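Local coordinates for aromatic-amino-acid transaminase TyrB (PDB 4WD2), which probably catalyses the reversible, pyridoxal-phosphate-dependent transfer of amino groups between aromatic amino acids and 2-oxo acids, at residues A[24-28]-A[375-379]; A[35-39]-A[392-396]; A[43-47]-A[322-326]. All blocks are in the same frame, centred on the assembly; numbering follows the deposited sequence.

Contact 1 of 3, residues A[24-28]-A[375-379]; sequences LNENF and VYILR
Tyr376 is the residue to place first. It sits in the short strand 375-376 with extended backbone (phi/psi -108/116), its CA-to-CB bond directed at helix 20-30, and its chi1 of -69° (m) lays the ring against one turn of that helix. Residues 24-28 are regular alpha-helix, closed by Phe28 N to Leu24 O at 3.0 Å, and the backbones come nearest at the CA atoms of Phe28 and Tyr376, 7.6 Å apart. Leu24 and Phe28, one turn apart and both with chi1 t, meet the tyrosine in different ways. Phe28 turns its ring edge to the tyrosine face in a T-shaped stack: centroids 5.0 Å apart, planes at 86°, Phe28 CD1 to Tyr376 CD1 3.5 Å. Its CB adds a CH-pi contact, 4.1 Å from the centroid of the Tyr376 ring. Leu24 takes the ring edge, with its CD1 4.0 Å from Tyr376 CD2, while its CD2 reaches Leu378 CD2 at 4.3 Å beyond the strand. This is the packing of an N-terminal helix on the small parallel sheet of the aminotransferase small domain, which brings together both ends of the chain. No hydrogen bond joins the two segments; Tyr376 OH is bonded to Asp31, just past the helix. Cohesion between the segments therefore rests on aromatic and aliphatic contact, while the phenol's polar end is satisfied from outside them.

Contact 2 of 3, residues A[35-39]-A[392-396]; sequences QKVNL and NVGIV
Residues 36-38 are extended, through the short strand 37-38 (Val37 phi/psi -134/129), with Gln35 and Leu39 bending at either end (psi 14° and 25°), and 392-396 form the first turn of the C-terminal helix 393-405, with Asn392 at its N-cap position and Val396 N bonded to Asn392 O at 2.9 Å. It is strand-on-helix packing within the small domain of a class I aminotransferase. The nearest CA pairs are Val37 with Asn392 at 6.9 Å and Gln35 with Ile395 at 7.9 Å. Val37 and Leu39 direct their CA-to-CB bonds at the helix, and Lys36 and Asn38 away from it. Val37, chi1 t, is the central residue: its CG2 lies 3.7 Å from Asn392 CB and 4.0 Å from Ile395 CG2, and its CG1 3.8 Å from Val396 CG2. The Asn392 side chain makes no capping bond; its amide is held by Asn389 and Gly387. Leu39, chi1 m, brings CD1 to 4.1 Å from Val396 CG2. At the exposed end, Gln35 OE1 approaches Ile395 CD1 to 3.1 Å.

Contact 3 of 3, residues A[43-47]-A[322-326]; sequences IYFDA and MCRRI
Here an irregular loop lies against the middle of the long helix 309-338. Residues 43-47 form neither helix nor strand, whereas 322-326 are continuous alpha-helix, with Ile326 N bonded to Met322 O at 3.2 Å. The nearest CA pairs are Asp46 with Met322 at 7.4 Å and Ala47 with Arg325 at 7.7 Å. Tyr44 (chi1 t) and Arg325 (chi1 and chi2 t, chi3 p) both direct their CA-to-CB bonds across the gap. Arg325 NE donates to Tyr44 OH at 3.0 Å, and Arg325 NH1 makes a weak bond to Phe45 O at 2.9 Å, its angle of 119° being poor. Arg325 NH2 donates to the carbonyl of Leu388, so the guanidinium ties this loop to a second one. One face of the guanidinium looks onto Asp46 O and Ala47 N. Asp46 OD1 turns back into its own loop, accepting from the backbone N of Glu48 and Arg50, while Tyr44 N donates to Tyr259 OH. Around the Tyr44 ring the packing is apolar: Met322 CE sits over one face, 3.8 Å from the centroid, and Ile326 CG1 meets the edge at 4.0 Å from Tyr44 CE1. With Met322 SD 4.7 Å from the Tyr44 ring centroid, this is a Met-aromatic contact, set where the loop between strand 37-38 and helix 55-65 crosses the long helix of the aminotransferase fold.

In the fold
Contacts 1 and 2 work on the same two-stranded parallel sheet, contact 1 through strand 375-376 and contact 2 through its neighbour 37-38. Their centres are 12 Å apart and they touch directly: Tyr376 N lies 2.8 Å from Val37 O, and Phe28 O 2.7 Å from Lys36 NZ, both probable hydrogen bonds. Together they pack helix 20-30 and helix 393-405 onto that sheet. Contact 2 is the more buried and mostly aliphatic, contact 1 partly buried and centred on an aromatic pair. Contact 3, also partly buried, is nested in sequence inside the loops closed by the other two and lies nearer the centre of the chain, and only there do hydrogen bonds cross between the paired segments.

Contact 1 of 3, residues A[24-28]-A[375-379]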
loop_
_atom_site.group_PDB
_atom_site.type_symbol
_atom_site.label_atom_id
_atom_site.label_comp_id
_atom_site.label_asym_id
_atom_site.label_seq_id
_atom_site.Cartn_x
_atom_site.Cartn_y
_atom_site.Cartn_z
ATOM N N LEU A 24 -8.283 -13.357 -22.476
ATOM C CA LEU A 24 -9.636 -13.205 -22.990
ATOM C C LEU A 24 -9.824 -11.817 -23.584
ATOM O O LEU A 24 -10.403 -11.663 -24.660
ATOM C CB LEU A 24 -10.665 -13.448 -21.884
ATOM C CG LEU A 24 -12.142 -13.340 -22.271
ATOM C CD1 LEU A 24 -12.574 -14.538 -23.110
ATOM C CD2 LEU A 24 -13.007 -13.200 -21.032
ATOM N N ASN A 25 -9.323 -10.806 -22.883
ATOM C CA ASN A 25 -9.488 -9.440 -23.347
ATOM C C ASN A 25 -8.620 -9.150 -24.565
ATOM O O ASN A 25 -8.969 -8.305 -25.382
ATOM C CB ASN A 25 -9.192 -8.455 -22.216
ATOM C CG ASN A 25 -10.425 -8.138 -21.389
ATOM O OD1 ASN A 25 -11.072 -7.106 -21.589
ATOM N ND2 ASN A 25 -10.769 -9.031 -20.465
ATOM N N GLU A 26 -7.505 -9.864 -24.697
ATOM C CA GLU A 26 -6.663 -9.748 -25.885
ATOM C C GLU A 26 -7.391 -10.300 -27.106
ATOM O O GLU A 26 -7.240 -9.791 -28.219
ATOM C CB GLU A 26 -5.331 -10.480 -25.690
ATOM N N ASN A 27 -8.179 -11.347 -26.888
ATOM C CA ASN A 27 -8.973 -11.934 -27.957
ATOM C C ASN A 27 -10.140 -11.033 -28.336
ATOM O O ASN A 27 -10.566 -11.002 -29.494
ATOM C CB ASN A 27 -9.481 -13.316 -27.547
ATOM C CG ASN A 27 -8.368 -14.335 -27.453
ATOM O OD1 ASN A 27 -7.437 -14.329 -28.260
ATOM N ND2 ASN A 27 -8.452 -15.217 -26.463
ATOM N N PHE A 28 -10.651 -10.299 -27.354
ATOM C CA PHE A 28 -11.733 -9.360 -27.605
ATOM C C PHE A 28 -11.243 -8.194 -28.455
ATOM O O PHE A 28 -11.971 -7.702 -29.316
ATOM C CB PHE A 28 -12.331 -8.841 -26.293
ATOM C CG PHE A 28 -13.380 -7.781 -26.489
ATOM C CD1 PHE A 28 -14.681 -8.128 -26.816
ATOM C CD2 PHE A 28 -13.064 -6.439 -26.356
ATOM C CE1 PHE A 28 -15.650 -7.156 -27.001
ATOM C CE2 PHE A 28 -14.024 -5.464 -26.545
ATOM C CZ PHE A 28 -15.320 -5.821 -26.870
ATOM N N VAL A 375 -20.248 -12.008 -27.769
ATOM C CA VAL A 375 -20.510 -11.462 -26.440
ATOM C C VAL A 375 -19.623 -12.174 -25.420
ATOM O O VAL A 375 -19.644 -13.405 -25.319
ATOM C CB VAL A 375 -21.997 -11.602 -26.046
ATOM C CG1 VAL A 375 -22.202 -11.308 -24.558
ATOM C CG2 VAL A 375 -22.861 -10.677 -26.897
ATOM N N TYR A 376 -18.843 -11.397 -24.669
ATOM C CA TYR A 376 -17.798 -11.960 -23.821
ATOM C C TYR A 376 -18.123 -11.889 -22.321
ATOM O O TYR A 376 -18.239 -10.800 -21.752
ATOM C CB TYR A 376 -16.462 -11.240 -24.079
ATOM C CG TYR A 376 -15.822 -11.480 -25.437
ATOM C CD1 TYR A 376 -16.455 -11.097 -26.620
ATOM C CD2 TYR A 376 -14.559 -12.050 -25.533
ATOM C CE1 TYR A 376 -15.853 -11.304 -27.864
ATOM C CE2 TYR A 376 -13.944 -12.257 -26.770
ATOM C CZ TYR A 376 -14.595 -11.881 -27.930
ATOM O OH TYR A 376 -13.987 -12.095 -29.153
ATOM N N ILE A 377 -18.269 -13.055 -21.693
ATOM C CA ILE A 377 -18.381 -13.145 -20.241
ATOM C C ILE A 377 -17.382 -14.183 -19.729
ATOM O O ILE A 377 -16.719 -14.844 -20.524
ATOM C CB ILE A 377 -19.818 -13.506 -19.783
ATOM C CG1 ILE A 377 -20.236 -14.887 -20.289
ATOM C CG2 ILE A 377 -20.809 -12.452 -20.238
ATOM C CD1 ILE A 377 -21.581 -15.339 -19.758
ATOM N N LEU A 378 -17.248 -14.317 -18.411
ATOM C CA LEU A 378 -16.254 -15.233 -17.858
ATOM C C LEU A 378 -16.666 -16.685 -18.027
ATOM O O LEU A 378 -17.849 -16.982 -18.193
ATOM C CB LEU A 378 -16.009 -14.950 -16.370
ATOM C CG LEU A 378 -15.356 -13.625 -15.981
ATOM C CD1 LEU A 378 -14.854 -13.712 -14.551
ATOM C CD2 LEU A 378 -14.225 -13.271 -16.935
ATOM N N ARG A 379 -15.688 -17.585 -17.958
ATOM C CA ARG A 379 -15.933 -19.021 -18.065
ATOM C C ARG A 379 -16.911 -19.506 -16.999
ATOM O O ARG A 379 -17.635 -20.478 -17.208
ATOM C CB ARG A 379 -14.618 -19.799 -17.958
#

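Contact 2 of 3, residues A[35-39]-A[392-396]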
loop_
_atom_site.group_PDB
_atom_site.type_symbol
_atom_site.label_atom_id
_atom_site.label_comp_id
_atom_site.label_asym_id
_atom_site.label_seq_id
_atom_site.Cartn_x
_atom_site.Cartn_y
_atom_site.Cartn_z
ATOM N N GLN A 35 -20.081 -5.688 -33.754
ATOM C CA GLN A 35 -21.113 -5.770 -32.726
ATOM C C GLN A 35 -20.651 -6.510 -31.478
ATOM O O GLN A 35 -21.467 -6.883 -30.638
ATOM C CB GLN A 35 -22.363 -6.443 -33.288
ATOM C CG GLN A 35 -22.953 -5.728 -34.489
ATOM C CD GLN A 35 -23.571 -4.399 -34.124
ATOM O OE1 GLN A 35 -24.705 -4.340 -33.647
ATOM N NE2 GLN A 35 -22.832 -3.318 -34.349
ATOM N N LYS A 36 -19.347 -6.714 -31.348
ATOM C CA LYS A 36 -18.819 -7.416 -30.187
ATOM C C LYS A 36 -19.154 -6.667 -28.897
ATOM O O LYS A 36 -19.246 -5.440 -28.890
ATOM C CB LYS A 36 -17.306 -7.609 -30.319
ATOM C CG LYS A 36 -16.509 -6.328 -30.421
ATOM C CD LYS A 36 -15.028 -6.632 -30.576
ATOM C CE LYS A 36 -14.221 -5.365 -30.795
ATOM N NZ LYS A 36 -12.766 -5.661 -30.933
ATOM N N VAL A 37 -19.363 -7.414 -27.816
ATOM C CA VAL A 37 -19.688 -6.832 -26.521
ATOM C C VAL A 37 -18.851 -7.477 -25.417
ATOM O O VAL A 37 -18.797 -8.706 -25.304
ATOM C CB VAL A 37 -21.193 -6.993 -26.185
ATOM C CG1 VAL A 37 -21.499 -6.417 -24.814
ATOM C CG2 VAL A 37 -22.057 -6.327 -27.243
ATOM N N ASN A 38 -18.199 -6.645 -24.608
ATOM C CA ASN A 38 -17.361 -7.130 -23.515
ATOM C C ASN A 38 -18.034 -6.908 -22.172
ATOM O O ASN A 38 -18.306 -5.771 -21.787
ATOM C CB ASN A 38 -15.990 -6.443 -23.535
ATOM C CG ASN A 38 -14.972 -7.132 -22.646
ATOM O OD1 ASN A 38 -15.241 -8.186 -22.078
ATOM N ND2 ASN A 38 -13.785 -6.549 -22.544
ATOM N N LEU A 39 -18.314 -7.996 -21.465
ATOM C CA LEU A 39 -18.920 -7.910 -20.146
ATOM C C LEU A 39 -18.040 -8.652 -19.148
ATOM O O LEU A 39 -18.512 -9.118 -18.113
ATOM C CB LEU A 39 -20.342 -8.491 -20.156
ATOM C CG LEU A 39 -21.319 -7.970 -21.217
ATOM C CD1 LEU A 39 -22.571 -8.816 -21.248
ATOM C CD2 LEU A 39 -21.676 -6.503 -20.989
ATOM N N ASN A 392 -25.894 -1.848 -26.295
ATOM C CA ASN A 392 -25.647 -3.286 -26.408
ATOM C C ASN A 392 -26.615 -4.238 -25.690
ATOM O O ASN A 392 -26.536 -5.452 -25.889
ATOM C CB ASN A 392 -24.219 -3.595 -25.931
ATOM C CG ASN A 392 -23.994 -3.258 -24.461
ATOM O OD1 ASN A 392 -24.914 -3.316 -23.638
ATOM N ND2 ASN A 392 -22.757 -2.906 -24.126
ATOM N N VAL A 393 -27.510 -3.718 -24.854
ATOM C CA VAL A 393 -28.337 -4.600 -24.031
ATOM C C VAL A 393 -29.282 -5.453 -24.894
ATOM O O VAL A 393 -29.552 -6.606 -24.565
ATOM C CB VAL A 393 -29.140 -3.805 -22.960
ATOM C CG1 VAL A 393 -30.166 -2.884 -23.597
ATOM C CG2 VAL A 393 -29.796 -4.756 -21.955
ATOM N N GLY A 394 -29.755 -4.906 -26.008
ATOM C CA GLY A 394 -30.563 -5.679 -26.930
ATOM C C GLY A 394 -29.756 -6.790 -27.582
ATOM O O GLY A 394 -30.232 -7.919 -27.704
ATOM N N ILE A 395 -28.536 -6.458 -28.003
ATOM C CA ILE A 395 -27.614 -7.407 -28.624
ATOM C C ILE A 395 -27.316 -8.564 -27.674
ATOM O O ILE A 395 -27.339 -9.728 -28.062
ATOM C CB ILE A 395 -26.297 -6.707 -29.030
ATOM C CG1 ILE A 395 -26.518 -5.837 -30.270
ATOM C CG2 ILE A 395 -25.184 -7.720 -29.275
ATOM C CD1 ILE A 395 -25.321 -4.983 -30.633
ATOM N N VAL A 396 -27.061 -8.230 -26.415
ATOM C CA VAL A 396 -26.768 -9.230 -25.399
ATOM C C VAL A 396 -27.967 -10.136 -25.096
ATOM O O VAL A 396 -27.831 -11.359 -25.062
ATOM C CB VAL A 396 -26.307 -8.562 -24.097
ATOM C CG1 VAL A 396 -26.151 -9.601 -22.991
ATOM C CG2 VAL A 396 -25.003 -7.815 -24.335
#

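Contact 3 of 3, residues A[43-47]-A[322-326]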
loop_
_atom_site.group_PDB
_atom_site.type_symbol
_atom_site.label_atom_id
_atom_site.label_comp_id
_atom_site.label_asym_id
_atom_site.label_seq_id
_atom_site.Cartn_x
_atom_site.Cartn_y
_atom_site.Cartn_z
ATOM N N ILE A 43 -15.925 -3.717 -13.522
ATOM C CA ILE A 43 -15.923 -2.359 -12.990
ATOM C C ILE A 43 -17.150 -1.630 -13.540
ATOM O O ILE A 43 -17.772 -2.111 -14.478
ATOM C CB ILE A 43 -14.642 -1.584 -13.369
ATOM C CG1 ILE A 43 -14.535 -1.409 -14.880
ATOM C CG2 ILE A 43 -13.390 -2.278 -12.837
ATOM C CD1 ILE A 43 -13.288 -0.651 -15.297
ATOM N N TYR A 44 -17.499 -0.481 -12.967
ATOM C CA TYR A 44 -18.664 0.258 -13.454
ATOM C C TYR A 44 -18.351 1.083 -14.705
ATOM O O TYR A 44 -17.379 1.835 -14.740
ATOM C CB TYR A 44 -19.237 1.179 -12.369
ATOM C CG TYR A 44 -20.465 1.940 -12.843
ATOM C CD1 TYR A 44 -21.732 1.375 -12.766
ATOM C CD2 TYR A 44 -20.352 3.215 -13.388
ATOM C CE1 TYR A 44 -22.854 2.066 -13.209
ATOM C CE2 TYR A 44 -21.466 3.909 -13.839
ATOM C CZ TYR A 44 -22.707 3.331 -13.747
ATOM O OH TYR A 44 -23.803 4.026 -14.194
ATOM N N PHE A 45 -19.186 0.923 -15.728
ATOM C CA PHE A 45 -19.178 1.789 -16.904
ATOM C C PHE A 45 -20.495 2.561 -16.932
ATOM O O PHE A 45 -21.499 2.080 -16.421
ATOM C CB PHE A 45 -18.994 0.977 -18.189
ATOM C CG PHE A 45 -17.745 0.149 -18.201
ATOM C CD1 PHE A 45 -17.724 -1.108 -17.621
ATOM C CD2 PHE A 45 -16.585 0.633 -18.780
ATOM C CE1 PHE A 45 -16.566 -1.873 -17.625
ATOM C CE2 PHE A 45 -15.420 -0.121 -18.789
ATOM C CZ PHE A 45 -15.408 -1.375 -18.211
ATOM N N ASP A 46 -20.500 3.756 -17.511
ATOM C CA ASP A 46 -21.723 4.550 -17.533
ATOM C C ASP A 46 -22.573 4.241 -18.763
ATOM O O ASP A 46 -22.343 3.247 -19.454
ATOM C CB ASP A 46 -21.408 6.057 -17.459
ATOM C CG ASP A 46 -20.495 6.547 -18.588
ATOM O OD1 ASP A 46 -20.397 5.895 -19.650
ATOM O OD2 ASP A 46 -19.880 7.621 -18.408
ATOM N N ALA A 47 -23.552 5.099 -19.029
ATOM C CA ALA A 47 -24.481 4.891 -20.138
ATOM C C ALA A 47 -23.771 4.867 -21.485
ATOM O O ALA A 47 -24.279 4.295 -22.446
ATOM C CB ALA A 47 -25.557 5.969 -20.136
ATOM N N MET A 322 -26.219 5.803 -10.676
ATOM C CA MET A 322 -25.467 4.617 -11.099
ATOM C C MET A 322 -26.183 3.347 -10.658
ATOM O O MET A 322 -26.337 2.405 -11.436
ATOM C CB MET A 322 -24.045 4.636 -10.532
ATOM C CG MET A 322 -23.156 5.703 -11.137
ATOM S SD MET A 322 -21.725 6.082 -10.113
ATOM C CE MET A 322 -20.898 4.513 -10.040
ATOM N N CYS A 323 -26.610 3.336 -9.403
ATOM C CA CYS A 323 -27.375 2.226 -8.856
ATOM C C CYS A 323 -28.629 1.952 -9.691
ATOM O O CYS A 323 -28.923 0.806 -10.018
ATOM C CB CYS A 323 -27.752 2.519 -7.399
ATOM S SG CYS A 323 -28.457 1.127 -6.491
ATOM N N ARG A 324 -29.357 3.009 -10.046
ATOM C CA ARG A 324 -30.584 2.853 -10.823
ATOM C C ARG A 324 -30.319 2.431 -12.269
ATOM O O ARG A 324 -31.122 1.715 -12.856
ATOM C CB ARG A 324 -31.405 4.150 -10.796
ATOM C CG ARG A 324 -32.116 4.407 -9.469
ATOM C CD ARG A 324 -33.147 5.524 -9.589
ATOM N NE ARG A 324 -32.557 6.771 -10.063
ATOM C CZ ARG A 324 -32.003 7.685 -9.270
ATOM N NH1 ARG A 324 -31.969 7.486 -7.956
ATOM N NH2 ARG A 324 -31.484 8.791 -9.785
ATOM N N ARG A 325 -29.200 2.870 -12.843
ATOM C CA ARG A 325 -28.858 2.488 -14.216
ATOM C C ARG A 325 -28.622 0.982 -14.318
ATOM O O ARG A 325 -29.084 0.348 -15.257
ATOM C CB ARG A 325 -27.626 3.245 -14.724
ATOM C CG ARG A 325 -27.533 3.279 -16.262
ATOM C CD ARG A 325 -26.162 3.730 -16.768
ATOM N NE ARG A 325 -25.141 2.712 -16.546
ATOM C CZ ARG A 325 -24.951 1.655 -17.330
ATOM N NH1 ARG A 325 -23.994 0.783 -17.040
ATOM N NH2 ARG A 325 -25.718 1.472 -18.404
ATOM N N ILE A 326 -27.906 0.413 -13.351
ATOM C CA ILE A 326 -27.716 -1.036 -13.304
ATOM C C ILE A 326 -29.071 -1.751 -13.199
ATOM O O ILE A 326 -29.317 -2.731 -13.908
ATOM C CB ILE A 326 -26.806 -1.458 -12.120
ATOM C CG1 ILE A 326 -25.379 -0.940 -12.328
ATOM C CG2 ILE A 326 -26.783 -2.979 -11.966
ATOM C CD1 ILE A 326 -24.440 -1.248 -11.188
#